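Local coordinates for ABC transporter, substrate binding protein (Mannopine) (PDB 5L9S) that serves as the periplasmic substrate-binding protein of an ABC transporter, probably for mannopine, and was captured here open and without ligand, at residues A[66-70]-A[71-75]; A[238-241]-A[242-246]; A[179-182]-A[183-187]. All coordinates share one frame; numbering follows the deposited sequence.

Contact 1 of 3, residues A[66-70]-A[71-75]; sequences EIQAG and SDAHF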
# COMPACT_ATOMS: atom_id res chain seq x y z
N GLU A 66 3.25 -3.38 -4.66
CA GLU A 66 3.52 -2.65 -5.91
C GLU A 66 5.00 -2.33 -6.16
O GLU A 66 5.43 -2.29 -7.31
CB GLU A 66 2.64 -1.39 -6.03
CG GLU A 66 2.93 -0.22 -5.09
CD GLU A 66 2.11 1.01 -5.44
OE1 GLU A 66 2.29 1.55 -6.56
OE2 GLU A 66 1.24 1.39 -4.63
N ILE A 67 5.78 -2.17 -5.09
CA ILE A 67 7.21 -1.92 -5.20
C ILE A 67 7.93 -3.20 -5.62
O ILE A 67 8.86 -3.14 -6.40
CB ILE A 67 7.79 -1.22 -3.93
CG1 ILE A 67 7.26 0.21 -3.85
CG2 ILE A 67 9.35 -1.23 -3.93
CD1 ILE A 67 7.06 0.67 -2.52
N GLN A 68 7.45 -4.36 -5.16
CA GLN A 68 8.05 -5.61 -5.58
C GLN A 68 7.59 -5.95 -7.03
O GLN A 68 8.33 -6.61 -7.76
CB GLN A 68 7.76 -6.74 -4.56
CG GLN A 68 8.20 -8.17 -4.97
CD GLN A 68 9.70 -8.40 -5.13
OE1 GLN A 68 10.55 -7.85 -4.42
NE2 GLN A 68 10.05 -9.27 -6.05
N ALA A 69 6.45 -5.37 -7.48
CA ALA A 69 5.83 -5.65 -8.77
C ALA A 69 6.11 -4.71 -10.03
O ALA A 69 5.40 -4.88 -10.99
CB ALA A 69 4.33 -5.75 -8.58
N GLY A 70 7.09 -3.82 -10.14
CA GLY A 70 8.13 -3.42 -9.23
C GLY A 70 9.49 -3.69 -9.81
O GLY A 70 9.94 -3.01 -10.74
N SER A 71 10.13 -4.74 -9.29
CA SER A 71 11.49 -5.18 -9.54
C SER A 71 11.70 -5.98 -10.80
O SER A 71 10.75 -6.59 -11.32
CB SER A 71 11.99 -5.98 -8.34
OG SER A 71 11.16 -7.11 -8.08
N ASP A 72 12.96 -6.04 -11.27
CA ASP A 72 13.36 -6.83 -12.43
C ASP A 72 13.06 -8.30 -12.15
O ASP A 72 12.61 -9.02 -13.05
CB ASP A 72 14.86 -6.64 -12.76
CG ASP A 72 15.27 -5.22 -13.06
OD1 ASP A 72 15.35 -4.42 -12.11
OD2 ASP A 72 15.50 -4.90 -14.25
N ALA A 73 13.27 -8.73 -10.88
CA ALA A 73 12.99 -10.09 -10.40
C ALA A 73 11.52 -10.50 -10.69
O ALA A 73 11.29 -11.59 -11.21
CB ALA A 73 13.29 -10.17 -8.90
N HIS A 74 10.57 -9.59 -10.41
CA HIS A 74 9.14 -9.74 -10.66
C HIS A 74 8.88 -9.88 -12.15
O HIS A 74 8.15 -10.78 -12.53
CB HIS A 74 8.37 -8.53 -10.09
CG HIS A 74 6.88 -8.66 -10.18
ND1 HIS A 74 6.16 -9.40 -9.25
CD2 HIS A 74 6.03 -8.15 -11.10
CE1 HIS A 74 4.90 -9.31 -9.62
NE2 HIS A 74 4.76 -8.57 -10.72
N PHE A 75 9.48 -9.02 -12.99
CA PHE A 75 9.30 -9.05 -14.44
C PHE A 75 9.85 -10.33 -15.10
O PHE A 75 9.43 -10.68 -16.21
CB PHE A 75 9.92 -7.81 -15.10
CG PHE A 75 9.52 -6.46 -14.56
CD1 PHE A 75 8.23 -6.22 -14.10
CD2 PHE A 75 10.42 -5.39 -14.59
CE1 PHE A 75 7.86 -4.96 -13.64
CE2 PHE A 75 10.04 -4.13 -14.15
CZ PHE A 75 8.77 -3.92 -13.68
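The imidazole of His74 lies flat against Ala69, whose CA sits over the ring centre, 3.5 Å from the centroid and 13° off the normal: a CH-pi contact. CB of Ala69 reaches the far end of the same ring, 3.6 Å from His74 NE2, while Ala69 O comes to 3.3 Å from His74 CD2. The ring arrives there because His74 CG is anti to the backbone N (chi1 -174°), which swings it back along the chain over the preceding turn. Its NE2 is bonded to Gly102 O, so the imidazole is held by packing on a face and by a hydrogen bond at its tip. The Phe75 ring has Ser71 O above one face, offset toward the rim, and Gly70 O approaches it obliquely, 3.3 Å from CZ.

The backbone before these rings turns into the start of a helix. Gln68 O accepts two bonds from one residue: Ser71 N at 3.0 Å, rising well out of the carbonyl plane, and Ser71 OG at 2.9 Å, tilted only 18° from it. Ser71 is the N-cap, and its OG also takes a weak bond from His74 N, so the hydroxyl links the turn to the first helical turn. From Gln68 to Ser71 the chain turns through a cis peptide before Gly70, whose positive phi suits a glycine.

The stretch leads from strand 61-65 into helix 72-77. Beside it, strand 224-240 meets Ala69 through Arg237 and His74 through Ala239, helix 307-325 touches Ile67 and Ser71, and Arg101 makes a cation-pi contact with Phe75.

Contact 2 of 3, residues A[238-241]-A[242-246]; sequences IALV and RGAPN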
# COMPACT_ATOMS: atom_id res chain seq x y z
N ILE A 238 -2.09 -7.32 -8.84
CA ILE A 238 -2.51 -8.66 -9.27
C ILE A 238 -1.57 -8.96 -10.43
O ILE A 238 -1.63 -8.26 -11.44
CB ILE A 238 -4.00 -8.76 -9.74
CG1 ILE A 238 -4.98 -7.95 -8.84
CG2 ILE A 238 -4.45 -10.24 -9.91
CD1 ILE A 238 -6.23 -7.39 -9.57
N ALA A 239 -0.67 -9.93 -10.26
CA ALA A 239 0.30 -10.27 -11.31
C ALA A 239 -0.05 -11.60 -11.98
O ALA A 239 -0.57 -12.51 -11.33
CB ALA A 239 1.70 -10.32 -10.74
N LEU A 240 0.21 -11.69 -13.29
CA LEU A 240 -0.02 -12.88 -14.13
C LEU A 240 1.28 -13.66 -14.26
O LEU A 240 2.27 -13.11 -14.75
CB LEU A 240 -0.57 -12.46 -15.52
CG LEU A 240 -0.78 -13.55 -16.60
CD1 LEU A 240 -1.90 -14.52 -16.22
CD2 LEU A 240 -1.11 -12.92 -17.93
N VAL A 241 1.29 -14.90 -13.73
CA VAL A 241 2.43 -15.83 -13.71
C VAL A 241 2.86 -16.19 -15.12
O VAL A 241 2.01 -16.53 -15.96
CB VAL A 241 2.15 -17.08 -12.84
CG1 VAL A 241 3.24 -18.15 -13.01
CG2 VAL A 241 1.99 -16.71 -11.37
N ARG A 242 4.18 -16.10 -15.38
CA ARG A 242 4.78 -16.38 -16.68
C ARG A 242 4.29 -17.70 -17.26
O ARG A 242 4.57 -18.78 -16.72
CB ARG A 242 6.30 -16.32 -16.61
CG ARG A 242 6.91 -15.67 -17.84
CD ARG A 242 8.41 -15.57 -17.71
NE ARG A 242 8.87 -14.19 -17.76
CZ ARG A 242 9.86 -13.75 -18.53
NH1 ARG A 242 10.52 -14.59 -19.31
NH2 ARG A 242 10.20 -12.47 -18.51
N GLY A 243 3.49 -17.57 -18.32
CA GLY A 243 2.87 -18.68 -19.03
C GLY A 243 1.87 -19.43 -18.19
O GLY A 243 1.94 -20.66 -18.09
N ALA A 244 0.94 -18.71 -17.55
CA ALA A 244 -0.09 -19.28 -16.69
C ALA A 244 -0.92 -20.34 -17.47
O ALA A 244 -1.15 -20.15 -18.67
CB ALA A 244 -0.99 -18.17 -16.20
N PRO A 245 -1.36 -21.46 -16.83
CA PRO A 245 -2.15 -22.46 -17.58
C PRO A 245 -3.46 -21.92 -18.18
O PRO A 245 -3.77 -22.19 -19.34
CB PRO A 245 -2.39 -23.58 -16.56
CG PRO A 245 -2.14 -22.99 -15.24
CD PRO A 245 -1.15 -21.88 -15.42
N ASN A 246 -4.20 -21.12 -17.38
CA ASN A 246 -5.49 -20.50 -17.72
C ASN A 246 -5.32 -18.98 -17.89
O ASN A 246 -6.07 -18.20 -17.29
CB ASN A 246 -6.53 -20.83 -16.63
CG ASN A 246 -6.47 -22.24 -16.08
OD1 ASN A 246 -5.69 -22.55 -15.18
ND2 ASN A 246 -7.32 -23.12 -16.58
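Leu240 and Ala244 meet across the bend where a strand gives way to a loop. From Leu240 CB the chain passes to CG, anti to the backbone N (chi1 175°), and then forks. Branch CD1 turns to the loop and lies 3.8 Å from Ala244 CB, an apolar methyl-to-methyl contact that carries the side-chain part of the meeting. The leucine side chain as a whole also packs on Arg247 and Ala250 of helix 247-258. Ala244 CB is shared, for it also rests 3.4 Å from Val241 O and so covers the backbone at the corner as well as the leucine tip.

Val241 turns its CG1 branch alongside the peptide that follows, 3.3 Å from Arg242 N. The carbonyl of Val241 faces the inside of the bend, with Ala244 N 2.9 Å from Val241 O. Arg242 and Gly243 form the corners of a turn close to type II, with positive phi at the glycine. Arg242 points its long chain out of the bend, and its NH2 is bonded to Phe75 O.

The bend joins the end of strand 224-240 to helix 247-258. Val241 leans on Val48 and Met51 of helix 41-53 and on Tyr62 of strand 61-65. Backbone bonds from Ala239 to Tyr62 and from Val241 to Asp60 continue the antiparallel pairing, and Asp60 OD1 takes the N-H of Asn246, the residue directly before helix 247-258.

Contact 3 of 3, residues A[179-182]-A[183-187]; sequences DELR and DSVQV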
# COMPACT_ATOMS: atom_id res chain seq x y z
N ASP A 179 18.23 13.71 11.61
CA ASP A 179 19.13 13.97 12.75
C ASP A 179 18.57 15.05 13.69
O ASP A 179 18.71 14.93 14.90
CB ASP A 179 20.57 14.29 12.29
CG ASP A 179 21.42 13.11 11.78
OD1 ASP A 179 21.45 12.05 12.47
OD2 ASP A 179 22.13 13.29 10.76
N GLU A 180 17.90 16.08 13.12
CA GLU A 180 17.27 17.18 13.87
C GLU A 180 16.16 16.66 14.78
O GLU A 180 15.95 17.22 15.87
CB GLU A 180 16.64 18.21 12.92
CG GLU A 180 17.60 18.94 12.01
CD GLU A 180 16.94 19.99 11.13
OE1 GLU A 180 17.59 20.42 10.15
OE2 GLU A 180 15.78 20.39 11.41
N LEU A 181 15.45 15.61 14.34
CA LEU A 181 14.32 15.04 15.05
C LEU A 181 14.63 13.82 15.93
O LEU A 181 13.92 13.61 16.91
CB LEU A 181 13.21 14.68 14.03
CG LEU A 181 11.79 14.47 14.57
CD1 LEU A 181 11.24 15.75 15.24
CD2 LEU A 181 10.87 14.00 13.47
N ARG A 182 15.67 13.04 15.56
CA ARG A 182 16.08 11.74 16.12
C ARG A 182 16.03 11.63 17.68
O ARG A 182 15.66 10.55 18.17
CB ARG A 182 17.46 11.31 15.53
CG ARG A 182 18.66 11.18 16.47
CD ARG A 182 19.66 10.14 15.97
NE ARG A 182 19.15 8.77 16.14
CZ ARG A 182 19.71 7.69 15.61
NH1 ARG A 182 20.80 7.79 14.86
NH2 ARG A 182 19.17 6.49 15.82
N ASP A 183 16.34 12.72 18.45
CA ASP A 183 16.28 12.74 19.92
C ASP A 183 14.85 12.67 20.49
O ASP A 183 14.64 12.17 21.60
CB ASP A 183 17.03 13.95 20.48
CG ASP A 183 18.01 13.64 21.61
OD1 ASP A 183 18.17 12.45 21.94
OD2 ASP A 183 18.62 14.60 22.14
N SER A 184 13.88 13.17 19.72
CA SER A 184 12.45 13.18 20.05
C SER A 184 11.73 11.85 19.72
O SER A 184 10.65 11.60 20.25
CB SER A 184 11.76 14.34 19.33
OG SER A 184 12.43 15.55 19.65
N VAL A 185 12.34 11.01 18.86
CA VAL A 185 11.77 9.72 18.45
C VAL A 185 11.97 8.69 19.55
O VAL A 185 13.06 8.15 19.70
CB VAL A 185 12.25 9.22 17.06
CG1 VAL A 185 11.42 8.04 16.60
CG2 VAL A 185 12.19 10.34 16.03
N GLN A 186 10.92 8.48 20.36
CA GLN A 186 10.95 7.54 21.50
C GLN A 186 10.49 6.14 21.08
O GLN A 186 10.81 5.16 21.75
CB GLN A 186 10.08 8.04 22.68
CG GLN A 186 10.32 9.48 23.13
CD GLN A 186 11.59 9.76 23.89
OE1 GLN A 186 12.34 10.68 23.55
NE2 GLN A 186 11.81 9.04 24.98
N VAL A 187 9.74 6.04 19.96
CA VAL A 187 9.20 4.79 19.44
C VAL A 187 9.66 4.53 18.00
O VAL A 187 9.41 5.33 17.10
CB VAL A 187 7.62 4.73 19.60
CG1 VAL A 187 7.03 3.48 18.95
CG2 VAL A 187 7.19 4.84 21.06
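Leu181 and Val185 turn their branched side chains to one side of a type I-like beta turn with Arg182 and Asp183 at its corners, Leu181 CG lying 4.4 Å from Val185 CG2, a loose apolar contact. Val185 CG2, anti to its own carbonyl carbon, is the branch that faces back over the turn, 3.8 Å from Leu181 O. Ser184 precedes Val185, and its CB lies 3.3 Å from Leu181 O.

Two side chains thus approach Leu181 O, which accepts Ser184 N at 2.8 Å, with an N-H...O angle of 148° and the donor tilted 27° from the carbonyl plane. A weak bond from Val185 N to Arg182 O, 3.4 Å long, follows one residue on. Arg182 heads elsewhere: its guanidinium is carried off to Trp324, making a hydrogen bond with its carbonyl and a cation-pi contact with its ring.

Leu181 and Val185 both pack against Phe142 of strand 140-143, and Ser184 bonds to Arg140 through its backbone. The weakly bonded end of helix 171-181 thus runs by a short turn into strand 185-189, parallel to strand 140-143, completing a beta-alpha-beta crossover in an alpha/beta lobe, as in periplasmic binding proteins.

In the fold
Along the chain the order is contact 1, contact 3, contact 2, yet the first and last of these are neighbours in space, their centres about 15 Å apart. They touch through Phe75 O and Arg242 NH2 and through His74 against Ala239, and the strands leading into them, 61-65 and 224-240, pair antiparallel. Contact 3 lies far off, about 32 Å from contact 1 and about 45 Å from contact 2 between centres, on the opposite side of the chain's centre from contact 2, though contacts 2 and 3 reach the same branched sheet. The spread is consistent with the two-lobed architecture of periplasmic binding proteins, in which lobes separated in the open state close around ligand.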